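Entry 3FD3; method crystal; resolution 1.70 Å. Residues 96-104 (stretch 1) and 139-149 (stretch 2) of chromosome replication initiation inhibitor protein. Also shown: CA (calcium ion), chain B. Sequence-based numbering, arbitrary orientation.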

ATOM      1  N   ALA A  96      12.983 -24.721 -12.651  1.00 22.77           N
ATOM      2  CA  ALA A  96      13.443 -23.482 -12.005  1.00 22.91           C
ATOM      3  C   ALA A  96      12.336 -22.790 -11.213  1.00 23.23           C
ATOM      4  O   ALA A  96      12.556 -22.289 -10.110  1.00 22.52           O
ATOM      5  CB  ALA A  96      14.040 -22.532 -13.037  1.00 23.08           C
ATOM      6  N   LEU A  97      11.125 -22.776 -11.767  1.00 22.86           N
ATOM      7  CA  LEU A  97       9.985 -22.135 -11.098  1.00 23.51           C
ATOM      8  C   LEU A  97       9.557 -22.879  -9.845  1.00 24.16           C
ATOM      9  O   LEU A  97       8.965 -22.299  -8.939  1.00 24.82           O
ATOM     10  CB  LEU A  97       8.805 -22.002 -12.053  1.00 23.49           C
ATOM     11  CG  LEU A  97       8.921 -20.868 -13.069  1.00 24.48           C
ATOM     12  CD1 LEU A  97       7.935 -21.136 -14.227  1.00 25.52           C
ATOM     13  CD2 LEU A  97       8.703 -19.485 -12.399  1.00 22.94           C
ATOM     14  N   ALA A  98       9.894 -24.160  -9.764  1.00 24.09           N
ATOM     15  CA  ALA A  98       9.585 -24.930  -8.567  1.00 24.50           C
ATOM     16  C   ALA A  98      10.503 -24.572  -7.415  1.00 24.81           C
ATOM     17  O   ALA A  98      10.235 -24.970  -6.282  1.00 25.12           O
ATOM     18  CB  ALA A  98       9.664 -26.454  -8.866  1.00 24.64           C
ATOM     19  N   ARG A  99      11.586 -23.846  -7.704  1.00 25.32           N
ATOM     20  CA  ARG A  99      12.581 -23.475  -6.704  1.00 26.25           C
ATOM     21  C   ARG A  99      12.777 -21.969  -6.455  1.00 25.74           C
ATOM     22  O   ARG A  99      13.319 -21.614  -5.421  1.00 27.54           O
ATOM     23  CB  ARG A  99      13.927 -24.092  -7.081  1.00 26.85           C
ATOM     24  CG  ARG A  99      13.869 -25.607  -7.151  1.00 29.66           C
ATOM     25  CD  ARG A  99      15.194 -26.172  -7.565  1.00 34.11           C
ATOM     26  NE  ARG A  99      15.252 -27.615  -7.351  1.00 40.94           N
ATOM     27  CZ  ARG A  99      15.531 -28.208  -6.183  1.00 44.97           C
ATOM     28  NH1 ARG A  99      15.754 -27.491  -5.078  1.00 46.90           N
ATOM     29  NH2 ARG A  99      15.573 -29.535  -6.111  1.00 46.47           N
ATOM     30  N   ALA A 100      12.372 -21.104  -7.384  1.00 23.97           N
ATOM     31  CA  ALA A 100      12.631 -19.668  -7.291  1.00 23.52           C
ATOM     32  C   ALA A 100      11.578 -19.025  -6.381  1.00 23.29           C
ATOM     33  O   ALA A 100      10.398 -19.333  -6.536  1.00 24.50           O
ATOM     34  CB  ALA A 100      12.555 -19.038  -8.666  1.00 22.55           C
ATOM     35  N   PRO A 101      11.980 -18.125  -5.464  1.00 22.61           N
ATOM     36  CA  PRO A 101      10.958 -17.489  -4.620  1.00 21.52           C
ATOM     37  C   PRO A 101      10.038 -16.560  -5.403  1.00 21.49           C
ATOM     38  O   PRO A 101      10.487 -15.568  -5.974  1.00 21.44           O
ATOM     39  CB  PRO A 101      11.785 -16.672  -3.610  1.00 22.04           C
ATOM     40  CG  PRO A 101      13.079 -17.340  -3.574  1.00 23.30           C
ATOM     41  CD  PRO A 101      13.337 -17.843  -4.971  1.00 22.78           C
ATOM     42  N   GLY A 102       8.749 -16.875  -5.395  1.00 20.33           N
ATOM     43  CA  GLY A 102       7.752 -15.986  -5.948  1.00 20.40           C
ATOM     44  C   GLY A 102       7.306 -14.955  -4.933  1.00 20.94           C
ATOM     45  O   GLY A 102       7.662 -15.009  -3.726  1.00 20.66           O
ATOM     46  N   LEU A 103       6.468 -14.049  -5.424  1.00 21.51           N
ATOM     47  CA  LEU A 103       5.705 -13.133  -4.594  1.00 20.93           C
ATOM     48  C   LEU A 103       4.216 -13.394  -4.853  1.00 21.38           C
ATOM     49  O   LEU A 103       3.786 -13.461  -6.015  1.00 22.90           O
ATOM     50  CB  LEU A 103       6.023 -11.684  -4.940  1.00 21.60           C
ATOM     51  CG  LEU A 103       7.487 -11.286  -4.880  1.00 22.10           C
ATOM     52  CD1 LEU A 103       7.728  -9.909  -5.534  1.00 22.72           C
ATOM     53  CD2 LEU A 103       7.986 -11.307  -3.407  1.00 20.67           C
ATOM     54  N   THR A 104       3.447 -13.536  -3.780  1.00 20.74           N
ATOM     55  CA  THR A 104       1.993 -13.763  -3.868  1.00 20.77           C
ATOM     56  C   THR A 104       1.302 -12.794  -2.906  1.00 19.97           C
ATOM     57  O   THR A 104       1.728 -12.623  -1.773  1.00 19.45           O
ATOM     58  CB  THR A 104       1.629 -15.235  -3.573  1.00 20.42           C
ATOM     59  OG1 THR A 104       2.445 -16.118  -4.377  1.00 22.53           O
ATOM     60  CG2 THR A 104       0.123 -15.509  -3.879  1.00 20.66           C
TER
HETATM   61 CA    CA B   1       0.653  -8.359  -8.109  0.70 36.28          CA
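Stretch 2, residues 139-149: KASLAGMGWGL

Glycines often let a neighbouring chain and its side chains come close, and Gly 146 and Gly 148, where residues 139-149 lie on residues 96-104, are an example. Stretch 2 enters as the last part of a helix. Lys 139 stays clear of stretch 1, but Ala 140 directs its CA-to-CB bond toward it, and its CB lies 3.9 Å from CD1 of Leu 103. One residue on, OG of Ser 141 approaches the same methyl, 3.5 Å from Leu 103 CD1. Leu 142 and Ala 143 are out of reach.

The helix then closes with a Schellman motif. Gly 144 adopts positive phi (77°), a conformation that favours glycine, and two backbone bonds reach back into the last turn: Gly 144 N to Ser 141 O at 3.2 Å and Met 145 N to Ala 140 O at 3.0 Å. Met 145, present as selenomethionine, meets stretch 1 through its backbone, its O lying 3.7 Å from CB of Pro 101.

From here the chain is extended. Gly 146, at phi/psi -170/173°, brings its CA to 3.1 Å from O of Pro 101, and a CB at this position would fall 2.8 Å from Leu 103 CD2, a clash. The absent side chain thus leaves room for Leu 103, which has the largest area covered by the other stretch.

Trp 147 makes both backbone hydrogen bonds of the contact. Its N donates to Pro 101 O at 3.2 Å, and its O accepts from Leu 103 N at 2.8 Å, so that the two bonds flank Gly 102 and form a single parallel beta bridge with it, both chains running the same way. The CA-to-CB bond of Trp 147 points away, yet with chi1 at 73° (p) the indole comes back to stretch 1. Gly 102 CA lies over one face, 4.0 Å from the centroid of the five-membered ring in a CH-pi contact, while CZ2 of Trp 147 packs 3.7 Å from CD2 of Leu 97. The indole nitrogen is served by water 1, which accepts from Trp 147 NE1 at 2.8 Å and donates to Leu 97 O at 2.7 Å and Ala 100 O at 2.6 Å, tying the ring to the backbone carbonyls of Leu 97 and Ala 100.

Gly 148 continues extended beside Leu 103, with 5.0 Å between their CA atoms; a CB there would be tight against that of Leu 103. Leu 149 leaves the contact, and its O binds the calcium ion CA at 2.4 Å.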

ATOM      1  N   LYS A 139       8.702  -3.036  -4.648  1.00 20.88           N
ATOM      2  CA  LYS A 139       9.945  -2.930  -3.876  1.00 21.69           C
ATOM      3  C   LYS A 139      10.654  -4.271  -3.724  1.00 21.27           C
ATOM      4  O   LYS A 139      11.881  -4.352  -3.849  1.00 21.42           O
ATOM      5  CB  LYS A 139       9.676  -2.365  -2.487  1.00 22.31           C
ATOM      6  CG  LYS A 139       9.333  -0.930  -2.431  1.00 27.17           C
ATOM      7  CD  LYS A 139       9.451  -0.408  -0.970  1.00 31.89           C
ATOM      8  CE  LYS A 139       8.942   1.015  -0.842  1.00 34.68           C
ATOM      9  NZ  LYS A 139       7.600   1.181  -1.507  1.00 38.13           N
ATOM     10  N   ALA A 140       9.887  -5.325  -3.462  1.00 20.15           N
ATOM     11  CA  ALA A 140      10.453  -6.665  -3.288  1.00 21.31           C
ATOM     12  C   ALA A 140      11.059  -7.164  -4.591  1.00 21.43           C
ATOM     13  O   ALA A 140      12.091  -7.827  -4.598  1.00 22.10           O
ATOM     14  CB  ALA A 140       9.370  -7.613  -2.833  1.00 20.86           C
ATOM     15  N   SER A 141      10.406  -6.848  -5.705  1.00 21.53           N
ATOM     16  CA  SER A 141      10.914  -7.218  -7.032  1.00 21.44           C
ATOM     17  C   SER A 141      12.228  -6.516  -7.318  1.00 20.61           C
ATOM     18  O   SER A 141      13.213  -7.164  -7.720  1.00 20.80           O
ATOM     19  CB  SER A 141       9.908  -6.865  -8.123  1.00 22.08           C
ATOM     20  OG  SER A 141       8.658  -7.494  -7.890  1.00 27.32           O
ATOM     21  N   LEU A 142      12.275  -5.207  -7.041  1.00 20.36           N
ATOM     22  CA  LEU A 142      13.484  -4.414  -7.243  1.00 20.02           C
ATOM     23  C   LEU A 142      14.642  -4.878  -6.336  1.00 20.65           C
ATOM     24  O   LEU A 142      15.793  -4.831  -6.739  1.00 20.29           O
ATOM     25  CB  LEU A 142      13.198  -2.941  -6.960  1.00 20.50           C
ATOM     26  CG  LEU A 142      12.403  -2.185  -8.007  1.00 20.45           C
ATOM     27  CD1 LEU A 142      11.879  -0.874  -7.390  1.00 23.69           C
ATOM     28  CD2 LEU A 142      13.319  -1.913  -9.266  1.00 21.38           C
ATOM     29  N   ALA A 143      14.302  -5.297  -5.118  1.00 20.93           N
ATOM     30  CA  ALA A 143      15.277  -5.696  -4.114  1.00 21.57           C
ATOM     31  C   ALA A 143      15.809  -7.098  -4.345  1.00 22.18           C
ATOM     32  O   ALA A 143      16.651  -7.573  -3.566  1.00 22.89           O
ATOM     33  CB  ALA A 143      14.672  -5.593  -2.727  1.00 22.05           C
ATOM     34  N   GLY A 144      15.333  -7.787  -5.384  1.00 21.16           N
ATOM     35  CA  GLY A 144      15.821  -9.148  -5.690  1.00 21.02           C
ATOM     36  C   GLY A 144      15.259 -10.250  -4.800  1.00 20.90           C
ATOM     37  O   GLY A 144      15.841 -11.325  -4.658  1.00 20.50           O
HETATM   38  N   MSE A 145      14.139  -9.949  -4.141  1.00 20.53           N
HETATM   39  CA  MSE A 145      13.563 -10.838  -3.144  1.00 21.32           C
HETATM   40  C   MSE A 145      12.699 -11.954  -3.773  1.00 22.08           C
HETATM   41  O   MSE A 145      12.635 -13.063  -3.283  1.00 22.46           O
HETATM   42  CB  MSE A 145      12.744  -9.959  -2.201  1.00 23.15           C
HETATM   43  CG  MSE A 145      12.396 -10.560  -1.028  1.00 25.05           C
HETATM   44 SE   MSE A 145      11.569  -9.259   0.198  0.80 23.35          SE
HETATM   45  CE  MSE A 145      10.588 -10.581   0.926  1.00 29.74           C
ATOM     46  N   GLY A 146      12.048 -11.634  -4.886  1.00 21.84           N
ATOM     47  CA  GLY A 146      11.180 -12.581  -5.557  1.00 21.34           C
ATOM     48  C   GLY A 146      10.786 -12.036  -6.900  1.00 21.89           C
ATOM     49  O   GLY A 146      11.154 -10.911  -7.258  1.00 21.09           O
ATOM     50  N   TRP A 147      10.104 -12.882  -7.660  1.00 21.15           N
ATOM     51  CA  TRP A 147       9.446 -12.480  -8.908  1.00 20.68           C
ATOM     52  C   TRP A 147       7.935 -12.436  -8.703  1.00 20.64           C
ATOM     53  O   TRP A 147       7.394 -13.149  -7.889  1.00 21.22           O
ATOM     54  CB  TRP A 147       9.800 -13.420 -10.049  1.00 20.11           C
ATOM     55  CG  TRP A 147       9.126 -14.793  -9.935  1.00 21.96           C
ATOM     56  CD1 TRP A 147       9.588 -15.881  -9.266  1.00 21.99           C
ATOM     57  CD2 TRP A 147       7.868 -15.167 -10.491  1.00 20.19           C
ATOM     58  NE1 TRP A 147       8.707 -16.913  -9.369  1.00 21.19           N
ATOM     59  CE2 TRP A 147       7.632 -16.504 -10.115  1.00 22.30           C
ATOM     60  CE3 TRP A 147       6.909 -14.499 -11.265  1.00 21.18           C
ATOM     61  CZ2 TRP A 147       6.483 -17.197 -10.511  1.00 22.01           C
ATOM     62  CZ3 TRP A 147       5.761 -15.180 -11.633  1.00 22.20           C
ATOM     63  CH2 TRP A 147       5.558 -16.510 -11.254  1.00 21.70           C
ATOM     64  N   GLY A 148       7.261 -11.577  -9.461  1.00 20.44           N
ATOM     65  CA  GLY A 148       5.819 -11.499  -9.364  1.00 20.83           C
ATOM     66  C   GLY A 148       5.222 -10.634 -10.441  1.00 20.44           C
ATOM     67  O   GLY A 148       5.944 -10.005 -11.214  1.00 20.56           O
ATOM     68  N   LEU A 149       3.887 -10.637 -10.488  1.00 20.44           N
ATOM     69  CA  LEU A 149       3.157  -9.843 -11.474  1.00 20.85           C
ATOM     70  C   LEU A 149       2.912  -8.446 -10.922  1.00 20.70           C
ATOM     71  O   LEU A 149       2.340  -8.278  -9.834  1.00 23.75           O
ATOM     72  CB  LEU A 149       1.847 -10.524 -11.841  1.00 20.45           C
ATOM     73  CG  LEU A 149       1.907 -11.647 -12.894  1.00 20.88           C
ATOM     74  CD1 LEU A 149       2.164 -11.091 -14.281  1.00 22.81           C
ATOM     75  CD2 LEU A 149       3.007 -12.684 -12.553  1.00 19.99           C
TER
HETATM   76  O   HOH W   1       9.050 -19.618  -8.706  1.00 25.09           O
HETATM   77  O   HOH W   2       0.609  -6.004  -7.608  1.00 23.28           O
HETATM   78  O   HOH W   3       0.224 -10.606  -8.119  1.00 26.70           O